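Local coordinates for acyl-CoA dehydrogenase domain protein Tcur3481 (Thermomonospora curvata, PDB 6WY9), which probably acts as an FAD-dependent acyl-CoA dehydrogenase, an oxidoreductase built on the acyl-CoA dehydrogenase fold, at residues I39-L53 with H81-A93. Numbering follows the deposited sequence.
Sequences IDETLWRELAGAGLL and HVAPVPLWPTLVA
Trp-44 lays the six-membered part of its indole across the turn where the loop 81-86 runs into helix 87-100. The edge at Trp-44 CE3 meets Val-85 CB at 3.7 Å, close to the ring plane. Three partners come in obliquely: Leu-87 CD2 lies 3.6 Å and Pro-86 CD 3.7 Å from Trp-44 CZ3. Thr-90 CB is 3.8 Å from Trp-44 CH2. A chi1 of -167° turns CG away from the backbone N and carries the indole off the side of helix 41-49, and Leu-53 CD1 sits over one face, toward the rim. Arg-118, on strand 118-122, makes a cation-pi contact with the same ring. Cut back to an alanine, this position would probably leave a gap between Val-85, Pro-86 and Thr-90 and Arg-118 without its aromatic partner. All this lies in the helical N-terminal domain of the acyl-CoA dehydrogenase fold, away from the flavin. Leu-47 CD1 and Val-85 CG2 meet tip to tip, and Leu-53 CD2 presses on Leu-87 CD2 at a tight 3.4 Å. At the start of helix 41-49, Asp-40 N donates a nearly straight bond (N-H...O angle 164°) to Pro-84 O, 2.9 Å away. The Asp-40 carboxylate N-caps the helix: OD1 takes Leu-43 N from above the carboxylate plane, accepts weakly from Thr-42 N and also pairs with Arg-28.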
loop_
_atom_site.group_PDB
_atom_site.type_symbol
_atom_site.label_atom_id
_atom_site.label_comp_id
_atom_site.label_asym_id
_atom_site.label_seq_id
_atom_site.Cartn_x
_atom_site.Cartn_y
_atom_site.Cartn_z
ATOM N N ILE B 39 -0.274 30.706 -19.303
ATOM C CA ILE B 39 1.181 30.811 -19.302
ATOM C C ILE B 39 1.576 32.202 -18.819
ATOM O O ILE B 39 1.098 33.218 -19.355
ATOM C CB ILE B 39 1.775 30.576 -20.705
ATOM C CG1 ILE B 39 1.531 29.118 -21.178
ATOM C CG2 ILE B 39 3.266 30.948 -20.674
ATOM C CD1 ILE B 39 2.007 28.802 -22.619
ATOM N N ASP B 40 2.522 32.259 -17.897
ATOM C CA ASP B 40 2.960 33.548 -17.371
ATOM C C ASP B 40 4.098 34.032 -18.254
ATOM O O ASP B 40 5.236 33.563 -18.126
ATOM C CB ASP B 40 3.387 33.412 -15.919
ATOM C CG ASP B 40 3.749 34.739 -15.262
ATOM O OD1 ASP B 40 4.009 35.738 -15.959
ATOM O OD2 ASP B 40 3.746 34.764 -14.004
ATOM N N GLU B 41 3.790 35.000 -19.117
ATOM C CA GLU B 41 4.775 35.498 -20.073
ATOM C C GLU B 41 5.812 36.370 -19.383
ATOM O O GLU B 41 6.935 36.527 -19.888
ATOM C CB GLU B 41 4.085 36.295 -21.172
ATOM C CG GLU B 41 3.102 35.512 -21.980
ATOM C CD GLU B 41 3.763 34.462 -22.866
ATOM O OE1 GLU B 41 4.995 34.524 -23.087
ATOM O OE2 GLU B 41 3.035 33.567 -23.334
ATOM N N THR B 42 5.432 36.982 -18.256
ATOM C CA THR B 42 6.385 37.779 -17.497
ATOM C C THR B 42 7.439 36.877 -16.873
ATOM O O THR B 42 8.646 37.132 -16.984
ATOM C CB THR B 42 5.644 38.590 -16.425
ATOM O OG1 THR B 42 4.667 39.412 -17.088
ATOM C CG2 THR B 42 6.651 39.514 -15.686
ATOM N N LEU B 43 6.989 35.802 -16.242
ATOM C CA LEU B 43 7.906 34.809 -15.693
ATOM C C LEU B 43 8.823 34.235 -16.777
ATOM O O LEU B 43 10.026 34.040 -16.549
ATOM C CB LEU B 43 7.106 33.697 -15.042
ATOM C CG LEU B 43 7.926 32.567 -14.407
ATOM C CD1 LEU B 43 8.972 33.155 -13.429
ATOM C CD2 LEU B 43 6.991 31.538 -13.696
ATOM N N TRP B 44 8.266 33.952 -17.961
ATOM C CA TRP B 44 9.069 33.444 -19.066
ATOM C C TRP B 44 10.182 34.427 -19.430
ATOM O O TRP B 44 11.333 34.038 -19.653
ATOM C CB TRP B 44 8.185 33.190 -20.287
ATOM C CG TRP B 44 8.912 32.383 -21.300
ATOM C CD1 TRP B 44 9.532 32.829 -22.442
ATOM C CD2 TRP B 44 9.141 30.974 -21.236
ATOM N NE1 TRP B 44 10.114 31.771 -23.100
ATOM C CE2 TRP B 44 9.899 30.622 -22.377
ATOM C CE3 TRP B 44 8.775 29.969 -20.320
ATOM C CZ2 TRP B 44 10.300 29.291 -22.640
ATOM C CZ3 TRP B 44 9.170 28.621 -20.597
ATOM C CH2 TRP B 44 9.925 28.313 -21.743
ATOM N N ARG B 45 9.844 35.706 -19.537
ATOM C CA ARG B 45 10.852 36.693 -19.921
ATOM C C ARG B 45 11.897 36.873 -18.824
ATOM O O ARG B 45 13.089 37.074 -19.107
ATOM C CB ARG B 45 10.185 38.025 -20.249
ATOM C CG ARG B 45 9.450 38.087 -21.587
ATOM C CD ARG B 45 8.962 39.535 -21.867
ATOM N NE ARG B 45 8.137 40.095 -20.784
ATOM C CZ ARG B 45 8.577 40.951 -19.855
ATOM N NH1 ARG B 45 9.842 41.357 -19.861
ATOM N NH2 ARG B 45 7.752 41.405 -18.913
ATOM N N GLU B 46 11.467 36.821 -17.572
ATOM C CA GLU B 46 12.407 36.921 -16.454
ATOM C C GLU B 46 13.389 35.747 -16.458
ATOM O O GLU B 46 14.601 35.931 -16.287
ATOM C CB GLU B 46 11.626 36.962 -15.132
ATOM C CG GLU B 46 10.646 38.157 -14.980
ATOM C CD GLU B 46 11.350 39.367 -14.461
ATOM O OE1 GLU B 46 12.219 39.150 -13.590
ATOM O OE2 GLU B 46 11.080 40.501 -14.938
ATOM N N LEU B 47 12.873 34.529 -16.660
ATOM C CA LEU B 47 13.730 33.348 -16.787
ATOM C C LEU B 47 14.729 33.484 -17.928
ATOM O O LEU B 47 15.900 33.108 -17.781
ATOM C CB LEU B 47 12.873 32.099 -17.010
ATOM C CG LEU B 47 12.039 31.774 -15.763
ATOM C CD1 LEU B 47 11.003 30.697 -16.088
ATOM C CD2 LEU B 47 12.901 31.367 -14.535
ATOM N N ALA B 48 14.267 33.921 -19.106
ATOM C CA ALA B 48 15.194 34.144 -20.212
ATOM C C ALA B 48 16.277 35.147 -19.827
ATOM O O ALA B 48 17.463 34.953 -20.140
ATOM C CB ALA B 48 14.447 34.628 -21.464
ATOM N N GLY B 49 15.883 36.237 -19.170
ATOM C CA GLY B 49 16.827 37.302 -18.892
ATOM C C GLY B 49 17.874 36.900 -17.882
ATOM O O GLY B 49 18.995 37.409 -17.922
ATOM N N ALA B 50 17.518 36.001 -16.950
ATOM C CA ALA B 50 18.466 35.448 -15.996
ATOM C C ALA B 50 19.323 34.329 -16.593
ATOM O O ALA B 50 20.205 33.799 -15.901
ATOM C CB ALA B 50 17.697 34.928 -14.765
ATOM N N GLY B 51 19.089 33.963 -17.855
ATOM C CA GLY B 51 19.876 32.935 -18.494
ATOM C C GLY B 51 19.417 31.542 -18.154
ATOM O O GLY B 51 20.087 30.566 -18.524
ATOM N N LEU B 52 18.270 31.417 -17.484
ATOM C CA LEU B 52 17.829 30.113 -17.040
ATOM C C LEU B 52 17.244 29.275 -18.168
ATOM O O LEU B 52 17.247 28.045 -18.051
ATOM C CB LEU B 52 16.823 30.280 -15.893
ATOM C CG LEU B 52 17.489 30.819 -14.620
ATOM C CD1 LEU B 52 16.451 31.178 -13.583
ATOM C CD2 LEU B 52 18.381 29.716 -14.072
ATOM N N LEU B 53 16.756 29.896 -19.260
ATOM C CA LEU B 53 16.350 29.086 -20.409
ATOM C C LEU B 53 17.566 28.545 -21.140
ATOM O O LEU B 53 17.481 27.514 -21.825
ATOM C CB LEU B 53 15.464 29.894 -21.379
ATOM C CG LEU B 53 14.167 30.484 -20.782
ATOM C CD1 LEU B 53 13.400 31.274 -21.841
ATOM C CD2 LEU B 53 13.223 29.423 -20.093
ATOM N N HIS B 81 7.091 25.452 -6.718
ATOM C CA HIS B 81 6.244 26.648 -6.726
ATOM C C HIS B 81 5.048 26.555 -7.664
ATOM O O HIS B 81 4.391 27.575 -7.882
ATOM C CB HIS B 81 7.086 27.851 -7.148
ATOM C CG HIS B 81 8.197 28.123 -6.200
ATOM N ND1 HIS B 81 9.479 27.667 -6.421
ATOM C CD2 HIS B 81 8.207 28.728 -4.997
ATOM C CE1 HIS B 81 10.244 28.014 -5.402
ATOM N NE2 HIS B 81 9.494 28.653 -4.519
ATOM N N VAL B 82 4.796 25.374 -8.258
ATOM C CA VAL B 82 3.759 25.151 -9.265
ATOM C C VAL B 82 3.728 26.358 -10.217
ATOM O O VAL B 82 2.682 26.959 -10.456
ATOM C CB VAL B 82 2.390 24.825 -8.599
ATOM C CG1 VAL B 82 2.471 23.389 -7.897
ATOM C CG2 VAL B 82 1.975 25.843 -7.535
ATOM N N ALA B 83 4.885 26.735 -10.749
ATOM C CA ALA B 83 4.978 28.009 -11.471
ATOM C C ALA B 83 4.503 27.811 -12.907
ATOM O O ALA B 83 4.998 26.900 -13.595
ATOM C CB ALA B 83 6.397 28.553 -11.470
ATOM N N PRO B 84 3.511 28.599 -13.374
ATOM C CA PRO B 84 2.888 28.294 -14.683
ATOM C C PRO B 84 3.680 28.774 -15.898
ATOM O O PRO B 84 3.356 29.774 -16.545
ATOM C CB PRO B 84 1.530 29.001 -14.570
ATOM C CG PRO B 84 1.828 30.230 -13.700
ATOM C CD PRO B 84 2.759 29.643 -12.636
ATOM N N VAL B 85 4.724 28.026 -16.258
ATOM C CA VAL B 85 5.446 28.262 -17.523
ATOM C C VAL B 85 5.795 26.915 -18.146
ATOM O O VAL B 85 6.085 25.949 -17.450
ATOM C CB VAL B 85 6.754 29.076 -17.318
ATOM C CG1 VAL B 85 6.505 30.563 -17.292
ATOM C CG2 VAL B 85 7.488 28.637 -16.036
ATOM N N PRO B 86 5.810 26.853 -19.499
ATOM C CA PRO B 86 6.027 25.534 -20.146
ATOM C C PRO B 86 7.510 25.187 -20.293
ATOM O O PRO B 86 8.050 25.061 -21.403
ATOM C CB PRO B 86 5.337 25.729 -21.497
ATOM C CG PRO B 86 5.763 27.164 -21.854
ATOM C CD PRO B 86 5.589 27.918 -20.501
ATOM N N LEU B 87 8.202 25.048 -19.159
ATOM C CA LEU B 87 9.637 24.789 -19.242
ATOM C C LEU B 87 9.918 23.383 -19.777
ATOM O O LEU B 87 10.770 23.209 -20.658
ATOM C CB LEU B 87 10.288 24.992 -17.866
ATOM C CG LEU B 87 10.438 26.448 -17.392
ATOM C CD1 LEU B 87 10.823 26.461 -15.869
ATOM C CD2 LEU B 87 11.471 27.221 -18.204
ATOM N N TRP B 88 9.209 22.362 -19.268
ATOM C CA TRP B 88 9.655 21.060 -19.768
ATOM C C TRP B 88 9.271 20.866 -21.238
ATOM O O TRP B 88 10.112 20.387 -22.012
ATOM C CB TRP B 88 9.198 19.886 -18.864
ATOM C CG TRP B 88 7.773 19.408 -18.980
ATOM C CD1 TRP B 88 6.718 19.729 -18.154
ATOM C CD2 TRP B 88 7.244 18.489 -19.960
ATOM N NE1 TRP B 88 5.575 19.087 -18.583
ATOM C CE2 TRP B 88 5.866 18.343 -19.696
ATOM C CE3 TRP B 88 7.794 17.826 -21.065
ATOM C CZ2 TRP B 88 5.032 17.518 -20.483
ATOM C CZ3 TRP B 88 6.973 17.019 -21.840
ATOM C CH2 TRP B 88 5.611 16.870 -21.543
ATOM N N PRO B 89 8.090 21.284 -21.716
ATOM C CA PRO B 89 7.838 21.111 -23.165
ATOM C C PRO B 89 8.849 21.854 -24.031
ATOM O O PRO B 89 9.400 21.276 -24.974
ATOM C CB PRO B 89 6.401 21.633 -23.348
ATOM C CG PRO B 89 5.768 21.497 -21.970
ATOM C CD PRO B 89 6.921 21.865 -21.023
ATOM N N THR B 90 9.137 23.120 -23.723
ATOM C CA THR B 90 10.068 23.878 -24.551
ATOM C C THR B 90 11.483 23.326 -24.451
ATOM O O THR B 90 12.169 23.188 -25.475
ATOM C CB THR B 90 10.054 25.361 -24.151
ATOM O OG1 THR B 90 8.822 25.945 -24.580
ATOM C CG2 THR B 90 11.198 26.129 -24.810
ATOM N N LEU B 91 11.962 23.047 -23.216
ATOM C CA LEU B 91 13.386 22.719 -23.049
ATOM C C LEU B 91 13.702 21.259 -23.374
ATOM O O LEU B 91 14.810 20.974 -23.838
ATOM C CB LEU B 91 13.866 23.065 -21.623
ATOM C CG LEU B 91 13.897 24.597 -21.377
ATOM C CD1 LEU B 91 14.346 25.032 -19.947
ATOM C CD2 LEU B 91 14.744 25.320 -22.473
ATOM N N VAL B 92 12.779 20.322 -23.107
ATOM C CA VAL B 92 12.953 18.963 -23.631
ATOM C C VAL B 92 12.957 18.981 -25.165
ATOM O O VAL B 92 13.787 18.322 -25.810
ATOM C CB VAL B 92 11.875 18.003 -23.065
ATOM C CG1 VAL B 92 11.918 16.635 -23.752
ATOM C CG2 VAL B 92 12.022 17.822 -21.505
ATOM N N ALA B 93 12.043 19.735 -25.783
ATOM C CA ALA B 93 12.095 19.817 -27.243
ATOM C C ALA B 93 13.422 20.399 -27.692
ATOM O O ALA B 93 14.018 19.927 -28.672
ATOM C CB ALA B 93 10.933 20.651 -27.783
#